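Local coordinates for alkaline phosphatase D (Bacillus subtilis, PDB 2YEQ), which hydrolyses phosphate esters as an alkaline phosphatase and phosphodiesterase, with iron and calcium ions in its active site, at residues A112-M117 / G268-F273; T322-V327 / V447-W452; N370-V375 / Y477-T482. One frame throughout, in Å; residues are numbered along the deposited sequence.

How the contacts relate
From the N terminus, contact 1 closes first: the loop leading into strand 117-122 meets the start of strand 271-275, about 150 residues on. Contact 2 opens only after that, when 322-327, next to strand 271-275 in the same sheet, reaches the 447-452 hairpin. Contact 3 crosses it, because 370-375 lies inside the loop that contact 2 closes and its partner 477-482 lies beyond. All three tie one end of the two central sheets together. Contacts 1 and 2 touch through Met-117 O and Val-447 N, and through Ser-272 O and Val-327 N; contacts 2 and 3 touch through His-324 O and Lys-479 NZ.

Contact 1 (A112-M117 / G268-F273); sequences ANVPQM and GNLASF
Asn-269 meets both Ala-112 and Asn-113, and its side chain can be followed outward atom by atom. Asn-269 CB lies 3.8 Å from Ala-112 O. CG sits between the backbone N and the carbonyl carbon of its own residue (chi1 70°), close to the same oxygen. Asn-269 OD1 comes within 3.2 Å of Ala-112 O, two acceptors that do not bond. At the tip, Asn-269 ND2 gives a fairly straight hydrogen bond of 2.8 Å to a lone pair of Asn-113 OD1, in the plane of that carbonyl, although the two amide planes stand 83° apart. The backbone adds a second bond, Asn-269 N to Ala-112 O at 2.9 Å. An alanine here would probably leave Asn-113 OD1 without this donor and its amide freer to turn, while the backbone bond could remain.

Deeper in, the grip is apolar. Val-114 CG2 touches Leu-270 CB at 3.6 Å, the two side chains crossing at about a right angle, and Leu-270 CD2 reaches Met-117 CB. Met-117, extended throughout, meets Phe-273 tip to tip: Met-117 SD lies at the ring edge, 3.6 Å from Phe-273 CZ, a Met-aromatic contact. The inverse gamma turn at Asn-113 is thus bonded to Asn-269, just before Leu-270 and Ala-271 form a classic beta bulge opposite Tyr-267, where strands 117-122 and 271-275 enter the two packed sheets of the calcineurin-like phosphoesterase fold.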
loop_
_atom_site.group_PDB
_atom_site.type_symbol
_atom_site.label_atom_id
_atom_site.label_comp_id
_atom_site.label_asym_id
_atom_site.label_seq_id
_atom_site.Cartn_x
_atom_site.Cartn_y
_atom_site.Cartn_z
ATOM N N ALA A 112 -3.809 -4.662 -25.800
ATOM C CA ALA A 112 -2.731 -5.561 -26.229
ATOM C C ALA A 112 -2.908 -6.913 -25.573
ATOM O O ALA A 112 -3.259 -7.013 -24.401
ATOM C CB ALA A 112 -1.342 -4.998 -25.891
ATOM N N ASN A 113 -2.634 -7.957 -26.340
ATOM C CA ASN A 113 -2.812 -9.316 -25.891
ATOM C C ASN A 113 -1.571 -9.838 -25.163
ATOM O O ASN A 113 -0.838 -10.686 -25.673
ATOM C CB ASN A 113 -3.139 -10.188 -27.109
ATOM C CG ASN A 113 -3.860 -11.451 -26.739
ATOM O OD1 ASN A 113 -4.788 -11.438 -25.935
ATOM N ND2 ASN A 113 -3.441 -12.560 -27.328
ATOM N N VAL A 114 -1.346 -9.361 -23.949
ATOM C CA VAL A 114 -0.138 -9.719 -23.221
ATOM C C VAL A 114 -0.300 -11.046 -22.511
ATOM O O VAL A 114 -1.331 -11.295 -21.894
ATOM C CB VAL A 114 0.277 -8.593 -22.231
ATOM C CG1 VAL A 114 0.590 -7.324 -23.010
ATOM C CG2 VAL A 114 -0.810 -8.306 -21.270
ATOM N N PRO A 115 0.723 -11.902 -22.585
ATOM C CA PRO A 115 0.651 -13.246 -22.003
ATOM C C PRO A 115 0.912 -13.346 -20.509
ATOM O O PRO A 115 0.519 -14.337 -19.893
ATOM C CB PRO A 115 1.790 -13.996 -22.722
ATOM C CG PRO A 115 2.763 -12.958 -23.050
ATOM C CD PRO A 115 1.926 -11.751 -23.419
ATOM N N GLN A 116 1.596 -12.360 -19.923
ATOM C CA GLN A 116 1.993 -12.460 -18.520
ATOM C C GLN A 116 2.290 -11.081 -17.910
ATOM O O GLN A 116 2.643 -10.133 -18.620
ATOM C CB GLN A 116 3.208 -13.367 -18.378
ATOM C CG GLN A 116 3.565 -13.752 -16.956
ATOM C CD GLN A 116 4.695 -14.778 -16.888
ATOM O OE1 GLN A 116 4.477 -15.964 -17.080
ATOM N NE2 GLN A 116 5.897 -14.320 -16.570
ATOM N N MET A 117 2.096 -10.993 -16.599
ATOM C CA MET A 117 2.408 -9.801 -15.822
ATOM C C MET A 117 2.922 -10.288 -14.488
ATOM O O MET A 117 2.377 -11.246 -13.918
ATOM C CB MET A 117 1.133 -8.975 -15.601
ATOM C CG MET A 117 1.339 -7.748 -14.741
ATOM S SD MET A 117 -0.190 -6.890 -14.407
ATOM C CE MET A 117 0.474 -5.326 -13.770
ATOM N N GLY A 268 -2.821 -4.101 -20.691
ATOM C CA GLY A 268 -3.288 -4.723 -21.925
ATOM C C GLY A 268 -4.727 -5.195 -21.758
ATOM O O GLY A 268 -5.560 -4.476 -21.201
ATOM N N ASN A 269 -5.016 -6.410 -22.215
ATOM C CA ASN A 269 -6.309 -7.037 -21.961
ATOM C C ASN A 269 -6.206 -8.079 -20.883
ATOM O O ASN A 269 -7.134 -8.843 -20.668
ATOM C CB ASN A 269 -6.862 -7.677 -23.235
ATOM C CG ASN A 269 -6.075 -8.923 -23.673
ATOM O OD1 ASN A 269 -5.080 -9.335 -23.041
ATOM N ND2 ASN A 269 -6.513 -9.520 -24.773
ATOM N N LEU A 270 -5.071 -8.139 -20.214
ATOM C CA LEU A 270 -4.877 -9.142 -19.194
ATOM C C LEU A 270 -5.573 -8.784 -17.859
ATOM O O LEU A 270 -6.168 -9.655 -17.205
ATOM C CB LEU A 270 -3.377 -9.356 -18.964
ATOM C CG LEU A 270 -2.915 -10.420 -17.969
ATOM C CD1 LEU A 270 -3.420 -11.806 -18.337
ATOM C CD2 LEU A 270 -1.357 -10.416 -17.850
ATOM N N ALA A 271 -5.432 -7.540 -17.413
ATOM C CA ALA A 271 -5.925 -7.185 -16.063
ATOM C C ALA A 271 -6.344 -5.724 -16.008
ATOM O O ALA A 271 -5.629 -4.851 -16.523
ATOM C CB ALA A 271 -4.876 -7.481 -15.002
ATOM N N SER A 272 -7.511 -5.489 -15.412
ATOM C CA SER A 272 -8.053 -4.156 -15.159
ATOM C C SER A 272 -7.890 -3.883 -13.656
ATOM O O SER A 272 -8.370 -4.658 -12.830
ATOM C CB SER A 272 -9.523 -4.114 -15.577
ATOM O OG SER A 272 -10.178 -2.930 -15.146
ATOM N N PHE A 273 -7.171 -2.810 -13.314
ATOM C CA PHE A 273 -6.801 -2.521 -11.923
ATOM C C PHE A 273 -7.586 -1.305 -11.437
ATOM O O PHE A 273 -7.505 -0.249 -12.044
ATOM C CB PHE A 273 -5.318 -2.210 -11.826
ATOM C CG PHE A 273 -4.439 -3.416 -11.972
ATOM C CD1 PHE A 273 -4.156 -4.206 -10.891
ATOM C CD2 PHE A 273 -3.904 -3.758 -13.210
ATOM C CE1 PHE A 273 -3.347 -5.326 -11.009
ATOM C CE2 PHE A 273 -3.084 -4.880 -13.344
ATOM C CZ PHE A 273 -2.817 -5.668 -12.237
HETATM O O HOH W 1 -3.852 -11.348 -22.226
#

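Contact 2 (T322-V327 / V447-W452); sequences TAHWNV and VTPHQW. With PE5 (3,6,9,12,15,18,21,24-octaoxahexacosan-1-ol), chain H.
The indole of Trp-325 takes the edge of Trp-452 on one face, Trp-452 CE3 standing 3.8 Å above the plane and offset toward the rim. This is an edge-to-face (T-shaped) pair with planes at 73°, and Trp-452 CB adds a CH-pi contact over the six-membered ring of Trp-325. Trp-452 in turn has Val-447 CG2 over one of its own faces, while Val-327 CG2 crosses to Trp-452 CH2 at 3.6 Å. The imidazole of His-324 carries Pro-449 CB 3.7 Å above its centre, a CH-pi contact almost on the ring normal. The same CB also lies over the centre of the His-450 ring.

At the indole edge, Trp-325 NE1 donates to Thr-448 O at 2.8 Å, with an N-H...O angle of 163°. The acceptor lies close to the ring plane, which helps to fix the turn of the indole. Gln-451 N reaches that carbonyl oxygen from the opposite face, so it accepts twice, the second bond, within the turn, being the longer. Val-447 CG1 packs against Trp-325 CD1 at 3.4 Å. Gln-451 NE2 bonds to O3 of a bound polyethylene glycol.

Thr-448 to Gln-451 forms a type I turn, the two-residue tip of the beta hairpin 440-448/451-459. The tip rests on His-324, while Val-447 and Trp-452 pack on Trp-325 and Val-327 of the other sheet, the face-to-face packing characteristic of the beta sandwich in calcineurin-like phosphoesterases.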
loop_
_atom_site.group_PDB
_atom_site.type_symbol
_atom_site.label_atom_id
_atom_site.label_comp_id
_atom_site.label_asym_id
_atom_site.label_seq_id
_atom_site.Cartn_x
_atom_site.Cartn_y
_atom_site.Cartn_z
ATOM N N THR A 322 -13.406 -5.860 -20.200
ATOM C CA THR A 322 -13.308 -7.117 -20.932
ATOM C C THR A 322 -11.972 -7.791 -20.663
ATOM O O THR A 322 -11.609 -8.722 -21.370
ATOM C CB THR A 322 -13.446 -6.885 -22.430
ATOM O OG1 THR A 322 -12.491 -5.907 -22.833
ATOM C CG2 THR A 322 -14.842 -6.391 -22.768
ATOM N N ALA A 323 -11.244 -7.341 -19.643
ATOM C CA ALA A 323 -9.948 -7.926 -19.317
ATOM C C ALA A 323 -10.124 -9.310 -18.749
ATOM O O ALA A 323 -11.189 -9.635 -18.265
ATOM C CB ALA A 323 -9.180 -7.037 -18.324
ATOM N N HIS A 324 -9.069 -10.124 -18.798
ATOM C CA HIS A 324 -9.082 -11.459 -18.180
ATOM C C HIS A 324 -9.233 -11.443 -16.670
ATOM O O HIS A 324 -9.712 -12.423 -16.095
ATOM C CB HIS A 324 -7.812 -12.248 -18.521
ATOM C CG HIS A 324 -7.742 -12.662 -19.958
ATOM N ND1 HIS A 324 -8.573 -13.621 -20.493
ATOM C CD2 HIS A 324 -6.975 -12.214 -20.983
ATOM C CE1 HIS A 324 -8.311 -13.757 -21.783
ATOM N NE2 HIS A 324 -7.353 -12.907 -22.107
ATOM N N TRP A 325 -8.801 -10.352 -16.025
ATOM C CA TRP A 325 -8.908 -10.211 -14.575
ATOM C C TRP A 325 -9.365 -8.795 -14.184
ATOM O O TRP A 325 -9.062 -7.809 -14.868
ATOM C CB TRP A 325 -7.565 -10.491 -13.921
ATOM C CG TRP A 325 -7.050 -11.883 -14.166
ATOM C CD1 TRP A 325 -6.186 -12.276 -15.144
ATOM C CD2 TRP A 325 -7.397 -13.050 -13.447
ATOM N NE1 TRP A 325 -5.955 -13.633 -15.066
ATOM C CE2 TRP A 325 -6.688 -14.133 -14.028
ATOM C CE3 TRP A 325 -8.235 -13.299 -12.361
ATOM C CZ2 TRP A 325 -6.809 -15.431 -13.561
ATOM C CZ3 TRP A 325 -8.340 -14.564 -11.893
ATOM C CH2 TRP A 325 -7.630 -15.630 -12.489
ATOM N N ASN A 326 -10.110 -8.719 -13.092
ATOM C CA ASN A 326 -10.567 -7.436 -12.518
ATOM C C ASN A 326 -9.998 -7.394 -11.127
ATOM O O ASN A 326 -10.185 -8.323 -10.355
ATOM C CB ASN A 326 -12.087 -7.391 -12.476
ATOM C CG ASN A 326 -12.683 -7.215 -13.824
ATOM O OD1 ASN A 326 -12.446 -6.209 -14.481
ATOM N ND2 ASN A 326 -13.480 -8.197 -14.266
ATOM N N VAL A 327 -9.223 -6.357 -10.831
ATOM C CA VAL A 327 -8.438 -6.326 -9.593
ATOM C C VAL A 327 -8.867 -5.112 -8.764
ATOM O O VAL A 327 -9.062 -4.038 -9.325
ATOM C CB VAL A 327 -6.935 -6.257 -9.899
ATOM C CG1 VAL A 327 -6.078 -6.303 -8.597
ATOM C CG2 VAL A 327 -6.536 -7.426 -10.853
ATOM N N VAL A 447 0.592 -13.238 -13.266
ATOM C CA VAL A 447 -0.722 -13.321 -13.836
ATOM C C VAL A 447 -0.643 -13.719 -15.292
ATOM O O VAL A 447 0.095 -13.108 -16.057
ATOM C CB VAL A 447 -1.434 -11.962 -13.755
ATOM C CG1 VAL A 447 -2.882 -12.068 -14.302
ATOM C CG2 VAL A 447 -1.395 -11.447 -12.292
ATOM N N THR A 448 -1.451 -14.709 -15.663
ATOM C CA THR A 448 -1.653 -15.105 -17.048
ATOM C C THR A 448 -3.154 -15.128 -17.291
ATOM O O THR A 448 -3.919 -15.102 -16.337
ATOM C CB THR A 448 -1.031 -16.524 -17.304
ATOM O OG1 THR A 448 -1.663 -17.489 -16.461
ATOM C CG2 THR A 448 0.468 -16.516 -16.977
ATOM N N PRO A 449 -3.587 -15.225 -18.548
ATOM C CA PRO A 449 -5.021 -15.158 -18.848
ATOM C C PRO A 449 -5.908 -16.147 -18.094
ATOM O O PRO A 449 -7.043 -15.801 -17.779
ATOM C CB PRO A 449 -5.075 -15.403 -20.355
ATOM C CG PRO A 449 -3.790 -14.848 -20.851
ATOM C CD PRO A 449 -2.796 -15.269 -19.791
ATOM N N HIS A 450 -5.403 -17.338 -17.784
ATOM C CA HIS A 450 -6.241 -18.364 -17.153
ATOM C C HIS A 450 -5.809 -18.728 -15.760
ATOM O O HIS A 450 -6.403 -19.604 -15.124
ATOM C CB HIS A 450 -6.280 -19.619 -18.040
ATOM C CG HIS A 450 -6.767 -19.334 -19.427
ATOM N ND1 HIS A 450 -7.917 -18.612 -19.672
ATOM C CD2 HIS A 450 -6.229 -19.609 -20.638
ATOM C CE1 HIS A 450 -8.081 -18.471 -20.976
ATOM N NE2 HIS A 450 -7.072 -19.072 -21.585
ATOM N N GLN A 451 -4.784 -18.051 -15.265
ATOM C CA GLN A 451 -4.277 -18.351 -13.955
ATOM C C GLN A 451 -3.657 -17.150 -13.220
ATOM O O GLN A 451 -2.879 -16.392 -13.805
ATOM C CB GLN A 451 -3.232 -19.409 -14.114
ATOM C CG GLN A 451 -2.755 -19.950 -12.846
ATOM C CD GLN A 451 -1.730 -21.041 -13.069
ATOM O OE1 GLN A 451 -2.070 -22.169 -13.462
ATOM N NE2 GLN A 451 -0.458 -20.702 -12.848
ATOM N N TRP A 452 -3.958 -17.044 -11.931
ATOM C CA TRP A 452 -3.353 -16.038 -11.048
ATOM C C TRP A 452 -2.565 -16.778 -10.004
ATOM O O TRP A 452 -3.115 -17.592 -9.275
ATOM C CB TRP A 452 -4.427 -15.198 -10.358
ATOM C CG TRP A 452 -3.875 -14.007 -9.592
ATOM C CD1 TRP A 452 -3.117 -14.031 -8.473
ATOM C CD2 TRP A 452 -4.050 -12.639 -9.938
ATOM N NE1 TRP A 452 -2.786 -12.738 -8.091
ATOM C CE2 TRP A 452 -3.371 -11.868 -8.970
ATOM C CE3 TRP A 452 -4.699 -11.987 -10.978
ATOM C CZ2 TRP A 452 -3.332 -10.478 -9.018
ATOM C CZ3 TRP A 452 -4.678 -10.580 -11.008
ATOM C CH2 TRP A 452 -3.987 -9.857 -10.041
HETATM C C48 PE5 H . 7.070 -17.742 -9.442
HETATM C C50 PE5 H . 7.221 -18.433 -10.788
HETATM O O1 PE5 H . 5.923 -18.685 -11.341
HETATM C C1 PE5 H . 5.792 -18.461 -12.747
HETATM C C2 PE5 H . 4.323 -18.399 -13.171
HETATM O O2 PE5 H . 3.868 -19.685 -13.589
HETATM C C3 PE5 H . 2.454 -19.923 -13.557
HETATM C C4 PE5 H . 2.213 -21.420 -13.747
HETATM O O3 PE5 H . 1.753 -22.052 -12.540
HETATM C C5 PE5 H . 2.716 -22.966 -12.015
HETATM C C6 PE5 H . 2.283 -23.667 -10.747
HETATM O O4 PE5 H . 3.449 -24.078 -10.022
HETATM C C7 PE5 H . 3.810 -23.169 -8.991
HETATM C C8 PE5 H . 5.200 -23.389 -8.444
HETATM O O5 PE5 H . 5.733 -22.130 -8.007
HETATM C C9 PE5 H . 5.598 -21.983 -6.596
#

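Contact 3 (N370-V375 / Y477-T482); sequences NLNNVV and YQKDQT
Lys-479 lies across Asn-372 with its own backbone in the left-handed region (phi 62°), which is uncommon for a lysine. It sits in the turn between the antiparallel strands 470-477 and 484-489, the outer hairpin of one sheet of the beta sandwich. The other segment is the loop that enters strand 374-378 of the opposing sheet, just after a helix closed by a Schellman motif at Asn-370.

A short hydrogen bond joins the two segments: Tyr-477 OH donates to Asn-372 O at 2.6 Å. The donor is tilted only 17° from that carbonyl plane, and the oxygen in turn lies at the edge of the phenol ring, in its plane. Lys-479 N stands 3.5 Å above the centre of one face of the Tyr-477 ring, so the turn folds back over the tyrosine that precedes it.

Asn-372 and Lys-479 cross at about a right angle. The ND2 of Asn-372 is 3.7 Å from Lys-479 CB, and farther along the lysine chain Lys-479 CD rests 3.9 Å from Asn-373 CB. A bend at chi3 (-140°) turns CE, and beyond it the ammonium bonds to His-324 O; the lysine also makes a cation-pi contact with Trp-325. The amide of Asn-373 is bonded through OD1 to Asn-326 ND2, on the neighbouring strand.

After the lysine, Asp-480 forms an Asx turn and its OD2 makes a salt bridge with Arg-485. Asp-480 OD1 receives two donors from the same face of the carboxylate, Thr-482 N at 3.1 Å and Thr-482 OG1 at 2.7 Å.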
loop_
_atom_site.group_PDB
_atom_site.type_symbol
_atom_site.label_atom_id
_atom_site.label_comp_id
_atom_site.label_asym_id
_atom_site.label_seq_id
_atom_site.Cartn_x
_atom_site.Cartn_y
_atom_site.Cartn_z
ATOM N N ASN A 370 -22.036 -11.611 -13.428
ATOM C CA ASN A 370 -21.573 -12.975 -13.527
ATOM C C ASN A 370 -20.051 -13.130 -13.559
ATOM O O ASN A 370 -19.538 -14.037 -14.213
ATOM C CB ASN A 370 -22.201 -13.659 -14.758
ATOM C CG ASN A 370 -22.211 -15.161 -14.638
ATOM O OD1 ASN A 370 -22.279 -15.708 -13.537
ATOM N ND2 ASN A 370 -22.121 -15.845 -15.772
ATOM N N LEU A 371 -19.331 -12.269 -12.838
ATOM C CA LEU A 371 -17.863 -12.294 -12.874
ATOM C C LEU A 371 -17.317 -13.422 -12.021
ATOM O O LEU A 371 -17.827 -13.727 -10.936
ATOM C CB LEU A 371 -17.276 -10.951 -12.410
ATOM C CG LEU A 371 -17.706 -9.695 -13.158
ATOM C CD1 LEU A 371 -17.012 -8.466 -12.552
ATOM C CD2 LEU A 371 -17.411 -9.793 -14.645
ATOM N N ASN A 372 -16.248 -14.058 -12.480
ATOM C CA ASN A 372 -15.509 -14.962 -11.586
ATOM C C ASN A 372 -13.995 -14.735 -11.627
ATOM O O ASN A 372 -13.191 -15.575 -11.181
ATOM C CB ASN A 372 -15.859 -16.402 -11.880
ATOM C CG ASN A 372 -15.194 -16.918 -13.135
ATOM O OD1 ASN A 372 -14.788 -16.151 -14.020
ATOM N ND2 ASN A 372 -15.072 -18.232 -13.221
ATOM N N ASN A 373 -13.634 -13.542 -12.071
ATOM C CA ASN A 373 -12.238 -13.142 -12.269
ATOM C C ASN A 373 -11.770 -11.932 -11.402
ATOM O O ASN A 373 -10.945 -11.104 -11.843
ATOM C CB ASN A 373 -12.061 -12.838 -13.742
ATOM C CG ASN A 373 -12.786 -11.608 -14.171
ATOM O OD1 ASN A 373 -13.628 -11.060 -13.442
ATOM N ND2 ASN A 373 -12.483 -11.159 -15.358
ATOM N N VAL A 374 -12.291 -11.853 -10.180
ATOM C CA VAL A 374 -12.075 -10.702 -9.308
ATOM C C VAL A 374 -11.033 -11.062 -8.284
ATOM O O VAL A 374 -11.185 -12.020 -7.529
ATOM C CB VAL A 374 -13.370 -10.275 -8.561
ATOM C CG1 VAL A 374 -13.065 -9.097 -7.558
ATOM C CG2 VAL A 374 -14.457 -9.889 -9.567
ATOM N N VAL A 375 -9.959 -10.288 -8.246
ATOM C CA VAL A 375 -8.950 -10.497 -7.243
ATOM C C VAL A 375 -8.829 -9.234 -6.392
ATOM O O VAL A 375 -8.791 -8.138 -6.925
ATOM C CB VAL A 375 -7.587 -10.824 -7.900
ATOM C CG1 VAL A 375 -6.478 -10.829 -6.859
ATOM C CG2 VAL A 375 -7.683 -12.197 -8.676
ATOM N N TYR A 477 -5.103 -19.479 -8.574
ATOM C CA TYR A 477 -6.549 -19.442 -8.764
ATOM C C TYR A 477 -6.787 -19.525 -10.241
ATOM O O TYR A 477 -6.175 -18.792 -11.019
ATOM C CB TYR A 477 -7.181 -18.166 -8.156
ATOM C CG TYR A 477 -8.650 -17.957 -8.487
ATOM C CD1 TYR A 477 -9.628 -18.790 -7.971
ATOM C CD2 TYR A 477 -9.054 -16.944 -9.337
ATOM C CE1 TYR A 477 -10.990 -18.606 -8.289
ATOM C CE2 TYR A 477 -10.409 -16.737 -9.640
ATOM C CZ TYR A 477 -11.365 -17.570 -9.105
ATOM O OH TYR A 477 -12.688 -17.378 -9.431
ATOM N N GLN A 478 -7.684 -20.414 -10.645
ATOM C CA GLN A 478 -7.943 -20.648 -12.054
ATOM C C GLN A 478 -9.380 -20.447 -12.526
ATOM O O GLN A 478 -9.761 -20.993 -13.551
ATOM C CB GLN A 478 -7.494 -22.056 -12.399
ATOM C CG GLN A 478 -6.019 -22.200 -12.379
ATOM C CD GLN A 478 -5.551 -23.630 -12.583
ATOM O OE1 GLN A 478 -6.329 -24.584 -12.492
ATOM N NE2 GLN A 478 -4.262 -23.783 -12.842
ATOM N N LYS A 479 -10.163 -19.634 -11.838
ATOM C CA LYS A 479 -11.495 -19.273 -12.341
ATOM C C LYS A 479 -12.384 -20.513 -12.475
ATOM O O LYS A 479 -12.949 -20.794 -13.527
ATOM C CB LYS A 479 -11.413 -18.540 -13.688
ATOM C CG LYS A 479 -10.465 -17.348 -13.716
ATOM C CD LYS A 479 -10.830 -16.391 -14.850
ATOM C CE LYS A 479 -9.618 -15.831 -15.542
ATOM N NZ LYS A 479 -9.975 -15.091 -16.763
ATOM N N ASP A 480 -12.460 -21.272 -11.400
ATOM C CA ASP A 480 -13.364 -22.398 -11.324
ATOM C C ASP A 480 -13.694 -22.591 -9.864
ATOM O O ASP A 480 -13.097 -21.927 -8.983
ATOM C CB ASP A 480 -12.759 -23.662 -11.969
ATOM C CG ASP A 480 -11.425 -24.107 -11.335
ATOM O OD1 ASP A 480 -11.207 -23.945 -10.119
ATOM O OD2 ASP A 480 -10.581 -24.675 -12.065
ATOM N N GLN A 481 -14.632 -23.489 -9.611
ATOM C CA GLN A 481 -15.232 -23.644 -8.298
ATOM C C GLN A 481 -14.309 -24.314 -7.324
ATOM O O GLN A 481 -14.626 -24.427 -6.146
ATOM C CB GLN A 481 -16.550 -24.423 -8.407
ATOM C CG GLN A 481 -17.404 -24.471 -7.118
ATOM C CD GLN A 481 -17.743 -23.099 -6.560
ATOM O OE1 GLN A 481 -17.982 -22.960 -5.357
ATOM N NE2 GLN A 481 -17.785 -22.085 -7.432
ATOM N N THR A 482 -13.133 -24.729 -7.774
ATOM C CA THR A 482 -12.182 -25.300 -6.825
ATOM C C THR A 482 -11.435 -24.174 -6.068
ATOM O O THR A 482 -10.903 -24.403 -5.000
ATOM C CB THR A 482 -11.218 -26.296 -7.518
ATOM O OG1 THR A 482 -10.176 -25.578 -8.177
ATOM C CG2 THR A 482 -11.981 -27.145 -8.555
#